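Local coordinates for glycerol uptake operon antiterminator regulatory protein (Listeria monocytogenes str. 4b, PDB 3KTS), which probably regulates glycerol uptake genes by antitermination of transcription in response to glycerol 3-phosphate, through a domain of the TIM-barrel clan, at residues S8-I13 against L28-M33; P128-L133 against P152-G157. One frame throughout, in Å; residues are numbered along the deposited sequence.

Contact 1: residues S8-I13 against L28-M33; sequences SNQSII and LDLTYM
Gln10 reaches across to the backbone of Tyr32 with both ends of its side-chain amide, using the oxygen to accept and the nitrogen to donate. Its chain is extended, with CG anti to the backbone N (chi1 -169°) and CD carried on in the same sense (chi2 -171°). Tyr32 N donates to Gln10 OE1 at 3.1 Å, approaching the carbonyl oxygen nearly side-on. Gln10 NE2 gives a hydrogen to Tyr32 O at 2.9 Å, lying in the carbonyl plane on a lone pair. Gln10 NE2 also donates to Ile12 O in its own segment (3.2 Å). Three bonds thus fix the rotation of a buried amide and tie it to the starts of strands 12-16 and 32-39. These parallel neighbours belong to a beta-alpha-beta unit of the TIM-barrel type, with helix 20-25 between them, and the contact lies at their N-terminal ends. Leu30 packs beside the amide, its CB 3.6 Å from Gln10 NE2, while its two methyls lie near Ile12 O and CD1 meets Ile12 CG2 at 4.0 Å. OE1 also sits at the edge of the Tyr32 ring, in its plane, and the amide and ring planes are 34° apart. Phe7 stacks edge-to-face with that ring, and further along the strand, Ile13 CG2 lies 3.4 Å from Tyr32 O.

Contact 2: residues P128-L133 against P152-G157; sequences PDCIEL and PVIAGG
Ile131 and Val153 form a bridged pair in two parallel strands, and their branches meet on one face of the sheet. CG1 of Val153 fits against CG1 and CD1 of Ile131, 3.7 Å from the former, with the two side chains slanting across one another. Leu133 follows on the same face and brings CD1 to 4.2 Å from Val153 CB, so Val153 is the bump set against the notch between the branches of Ile131 and Leu133. The small Ala155, paired with Leu133, adds just a methyl here. On the other face Cys130 SG, anti to the backbone N (chi1 -168°), packs on Ile154 CG1 at 3.7 Å. At the start of the strands the ring of Pro152 lies against the backbone of Asp129, its CG 3.4 Å from Asp129 O.

Four backbone hydrogen bonds zip the edges together, from Ile131 N to Pro152 O, Ile154 N to Ile131 O, Leu133 N to Ile154 O, and Gly156 N to Leu133 O. The axes of strand segments 130-133 and 153-156 lie 22° apart, consistent with the twist of a curled parallel sheet. Gly156, bare of a side chain, ends this series beside the carboxylate of Glu132, which is held by Arg107 through a salt bridge and by Thr177 through a hydrogen bond. Helix 139-149 makes the crossover between the strands and packs on Leu133 and Val153 through Val142, while strands 103-109 and 173-178 flank the pair.

Contact 1 and contact 2 belong to the same closed parallel sheet, and their centres are about 15 Å apart. Strand 173-178 lies between them, pairing with both 12-16 and 153-156. They meet inside the barrel, where Ile13 CD1 packs 3.9 Å from Ile154 CD1. Phe7 touches both Tyr32 of contact 1 and Ile154 of contact 2, so the N-terminal segment lies against both. An unidentified bound molecule, probably from the crystallisation liquor, comes within about 4 Å of Gly156 at nearest approach and may mark a pocket. Gly156 lies near the C-terminal end of its strand, where TIM barrels generally carry their sites, whereas contact 1 lies at the N-terminal ends.

Contact 1: residues S8-I13 against L28-M33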
loop_
_atom_site.group_PDB
_atom_site.type_symbol
_atom_site.label_atom_id
_atom_site.label_comp_id
_atom_site.label_asym_id
_atom_site.label_seq_id
_atom_site.Cartn_x
_atom_site.Cartn_y
_atom_site.Cartn_z
ATOM N N SER A 8 -1.132 10.962 -7.391
ATOM C CA SER A 8 -1.918 11.311 -8.565
ATOM C C SER A 8 -0.983 11.231 -9.765
ATOM O O SER A 8 0.189 11.608 -9.664
ATOM C CB SER A 8 -2.506 12.719 -8.436
ATOM O OG SER A 8 -3.417 12.797 -7.351
ATOM N N ASN A 9 -1.507 10.724 -10.882
ATOM C CA ASN A 9 -0.735 10.455 -12.111
ATOM C C ASN A 9 0.463 9.508 -11.949
ATOM O O ASN A 9 1.427 9.561 -12.720
ATOM C CB ASN A 9 -0.341 11.751 -12.847
ATOM C CG ASN A 9 -1.404 12.216 -13.835
ATOM O OD1 ASN A 9 -1.426 13.384 -14.231
ATOM N ND2 ASN A 9 -2.286 11.304 -14.243
ATOM N N GLN A 10 0.388 8.654 -10.932
ATOM C CA GLN A 10 1.299 7.534 -10.793
ATOM C C GLN A 10 0.468 6.262 -10.722
ATOM O O GLN A 10 -0.210 6.015 -9.725
ATOM C CB GLN A 10 2.164 7.676 -9.549
ATOM C CG GLN A 10 3.297 6.671 -9.512
ATOM C CD GLN A 10 4.021 6.672 -8.199
ATOM O OE1 GLN A 10 3.872 7.598 -7.400
ATOM N NE2 GLN A 10 4.806 5.624 -7.951
ATOM N N SER A 11 0.525 5.471 -11.790
ATOM C CA SER A 11 -0.335 4.306 -11.967
ATOM C C SER A 11 0.256 3.036 -11.368
ATOM O O SER A 11 -0.463 2.240 -10.764
ATOM C CB SER A 11 -0.631 4.094 -13.448
ATOM O OG SER A 11 -1.286 5.228 -13.981
ATOM N N ILE A 12 1.557 2.848 -11.550
ATOM C CA ILE A 12 2.261 1.722 -10.964
ATOM C C ILE A 12 3.010 2.204 -9.727
ATOM O O ILE A 12 3.755 3.191 -9.766
ATOM C CB ILE A 12 3.212 1.029 -11.986
ATOM C CG1 ILE A 12 2.440 0.041 -12.857
ATOM C CG2 ILE A 12 4.315 0.242 -11.297
ATOM C CD1 ILE A 12 1.842 0.643 -14.091
ATOM N N ILE A 13 2.755 1.527 -8.617
ATOM C CA ILE A 13 3.519 1.717 -7.407
ATOM C C ILE A 13 4.263 0.406 -7.201
ATOM O O ILE A 13 3.665 -0.578 -6.778
ATOM C CB ILE A 13 2.614 2.040 -6.206
ATOM C CG1 ILE A 13 1.680 3.219 -6.530
ATOM C CG2 ILE A 13 3.465 2.343 -4.985
ATOM C CD1 ILE A 13 0.697 3.574 -5.421
ATOM N N LEU A 28 14.210 4.451 -11.268
ATOM C CA LEU A 28 12.940 4.621 -11.976
ATOM C C LEU A 28 12.272 5.971 -11.731
ATOM O O LEU A 28 12.462 6.592 -10.688
ATOM C CB LEU A 28 11.980 3.481 -11.632
ATOM C CG LEU A 28 11.800 2.333 -12.631
ATOM C CD1 LEU A 28 13.091 1.582 -12.944
ATOM C CD2 LEU A 28 10.752 1.371 -12.093
ATOM N N ASP A 29 11.469 6.402 -12.699
ATOM C CA ASP A 29 10.850 7.727 -12.686
ATOM C C ASP A 29 9.680 7.829 -11.699
ATOM O O ASP A 29 9.263 8.929 -11.323
ATOM C CB ASP A 29 10.397 8.095 -14.104
ATOM C CG ASP A 29 10.251 9.597 -14.305
ATOM O OD1 ASP A 29 11.243 10.240 -14.714
ATOM O OD2 ASP A 29 9.148 10.134 -14.051
ATOM N N LEU A 30 9.166 6.672 -11.286
ATOM C CA LEU A 30 8.041 6.578 -10.357
ATOM C C LEU A 30 8.456 7.015 -8.955
ATOM O O LEU A 30 9.472 6.560 -8.443
ATOM C CB LEU A 30 7.511 5.140 -10.331
ATOM C CG LEU A 30 7.242 4.456 -11.681
ATOM C CD1 LEU A 30 7.303 2.945 -11.539
ATOM C CD2 LEU A 30 5.909 4.891 -12.298
ATOM N N THR A 31 7.671 7.898 -8.343
ATOM C CA THR A 31 8.038 8.501 -7.053
ATOM C C THR A 31 7.698 7.658 -5.805
ATOM O O THR A 31 8.534 7.524 -4.909
ATOM C CB THR A 31 7.526 9.977 -6.921
ATOM O OG1 THR A 31 7.529 10.376 -5.542
ATOM C CG2 THR A 31 6.117 10.149 -7.512
ATOM N N TYR A 32 6.491 7.091 -5.747
ATOM C CA TYR A 32 6.087 6.229 -4.615
ATOM C C TYR A 32 6.434 4.749 -4.786
ATOM O O TYR A 32 6.225 4.165 -5.856
ATOM C CB TYR A 32 4.594 6.365 -4.327
ATOM C CG TYR A 32 4.250 7.505 -3.402
ATOM C CD1 TYR A 32 3.967 8.773 -3.899
ATOM C CD2 TYR A 32 4.194 7.309 -2.026
ATOM C CE1 TYR A 32 3.646 9.817 -3.047
ATOM C CE2 TYR A 32 3.871 8.341 -1.167
ATOM C CZ TYR A 32 3.602 9.591 -1.683
ATOM O OH TYR A 32 3.298 10.614 -0.821
ATOM N N MET A 33 6.960 4.150 -3.720
ATOM C CA MET A 33 7.294 2.726 -3.707
ATOM C C MET A 33 6.640 2.007 -2.522
ATOM O O MET A 33 6.220 2.645 -1.549
ATOM C CB MET A 33 8.809 2.522 -3.679
ATOM C CG MET A 33 9.451 2.745 -2.315
ATOM S SD MET A 33 10.870 1.663 -2.064
ATOM C CE MET A 33 12.149 2.566 -2.934
#

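Contact 2: residues P128-L133 against P152-G157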
loop_
_atom_site.group_PDB
_atom_site.type_symbol
_atom_site.label_atom_id
_atom_site.label_comp_id
_atom_site.label_asym_id
_atom_site.label_seq_id
_atom_site.Cartn_x
_atom_site.Cartn_y
_atom_site.Cartn_z
ATOM N N PRO A 128 -9.997 4.734 6.864
ATOM C CA PRO A 128 -8.627 4.840 6.411
ATOM C C PRO A 128 -8.495 5.908 5.348
ATOM O O PRO A 128 -9.478 6.258 4.695
ATOM C CB PRO A 128 -8.358 3.465 5.812
ATOM C CG PRO A 128 -9.671 2.998 5.342
ATOM C CD PRO A 128 -10.664 3.533 6.323
ATOM N N ASP A 129 -7.283 6.424 5.186
ATOM C CA ASP A 129 -6.996 7.411 4.156
ATOM C C ASP A 129 -7.115 6.789 2.776
ATOM O O ASP A 129 -7.410 7.477 1.803
ATOM C CB ASP A 129 -5.589 7.987 4.340
ATOM C CG ASP A 129 -5.425 8.748 5.648
ATOM O OD1 ASP A 129 -6.367 9.471 6.052
ATOM O OD2 ASP A 129 -4.344 8.630 6.268
ATOM N N CYS A 130 -6.898 5.479 2.711
ATOM C CA CYS A 130 -6.872 4.744 1.453
ATOM C C CYS A 130 -7.139 3.259 1.718
ATOM O O CYS A 130 -7.014 2.811 2.847
ATOM C CB CYS A 130 -5.501 4.935 0.807
ATOM S SG CYS A 130 -5.367 4.399 -0.884
ATOM N N ILE A 131 -7.515 2.498 0.694
ATOM C CA ILE A 131 -7.609 1.034 0.832
ATOM C C ILE A 131 -6.928 0.269 -0.293
ATOM O O ILE A 131 -7.166 0.537 -1.458
ATOM C CB ILE A 131 -9.067 0.518 1.012
ATOM C CG1 ILE A 131 -10.059 1.387 0.250
ATOM C CG2 ILE A 131 -9.438 0.508 2.477
ATOM C CD1 ILE A 131 -11.529 1.071 0.523
ATOM N N GLU A 132 -6.064 -0.674 0.062
ATOM C CA GLU A 132 -5.483 -1.576 -0.936
ATOM C C GLU A 132 -6.339 -2.847 -1.020
ATOM O O GLU A 132 -6.550 -3.525 -0.015
ATOM C CB GLU A 132 -4.025 -1.912 -0.591
ATOM C CG GLU A 132 -3.267 -2.684 -1.658
ATOM C CD GLU A 132 -1.841 -3.056 -1.233
ATOM O OE1 GLU A 132 -1.665 -3.750 -0.201
ATOM O OE2 GLU A 132 -0.893 -2.659 -1.947
ATOM N N LEU A 133 -6.842 -3.150 -2.213
ATOM C CA LEU A 133 -7.590 -4.390 -2.449
ATOM C C LEU A 133 -6.739 -5.435 -3.153
ATOM O O LEU A 133 -6.027 -5.130 -4.114
ATOM C CB LEU A 133 -8.859 -4.131 -3.262
ATOM C CG LEU A 133 -10.174 -3.916 -2.501
ATOM C CD1 LEU A 133 -10.198 -2.604 -1.709
ATOM C CD2 LEU A 133 -11.355 -3.985 -3.468
ATOM N N PRO A 152 -10.661 6.378 -1.693
ATOM C CA PRO A 152 -9.836 5.906 -2.810
ATOM C C PRO A 152 -9.287 4.506 -2.557
ATOM O O PRO A 152 -8.879 4.197 -1.438
ATOM C CB PRO A 152 -8.691 6.921 -2.845
ATOM C CG PRO A 152 -8.578 7.399 -1.442
ATOM C CD PRO A 152 -9.977 7.413 -0.898
ATOM N N VAL A 153 -9.281 3.672 -3.592
ATOM C CA VAL A 153 -8.730 2.317 -3.487
ATOM C C VAL A 153 -7.552 2.057 -4.439
ATOM O O VAL A 153 -7.593 2.433 -5.610
ATOM C CB VAL A 153 -9.824 1.171 -3.537
ATOM C CG1 VAL A 153 -11.209 1.704 -3.219
ATOM C CG2 VAL A 153 -9.845 0.432 -4.866
ATOM N N ILE A 154 -6.491 1.457 -3.904
ATOM C CA ILE A 154 -5.408 0.903 -4.705
ATOM C C ILE A 154 -5.788 -0.552 -4.919
ATOM O O ILE A 154 -6.443 -1.150 -4.067
ATOM C CB ILE A 154 -4.045 0.947 -3.953
ATOM C CG1 ILE A 154 -3.727 2.348 -3.429
ATOM C CG2 ILE A 154 -2.890 0.438 -4.831
ATOM C CD1 ILE A 154 -3.050 3.254 -4.421
ATOM N N ALA A 155 -5.413 -1.119 -6.061
ATOM C CA ALA A 155 -5.520 -2.560 -6.253
ATOM C C ALA A 155 -4.134 -3.159 -6.415
ATOM O O ALA A 155 -3.240 -2.537 -6.984
ATOM C CB ALA A 155 -6.386 -2.886 -7.441
ATOM N N GLY A 156 -3.962 -4.367 -5.903
ATOM C CA GLY A 156 -2.676 -5.036 -5.938
ATOM C C GLY A 156 -2.854 -6.534 -5.927
ATOM O O GLY A 156 -3.902 -7.031 -5.538
ATOM N N GLY A 157 -1.826 -7.257 -6.352
ATOM C CA GLY A 157 -1.859 -8.712 -6.338
ATOM C C GLY A 157 -2.220 -9.304 -7.681
ATOM O O GLY A 157 -3.269 -8.993 -8.243
#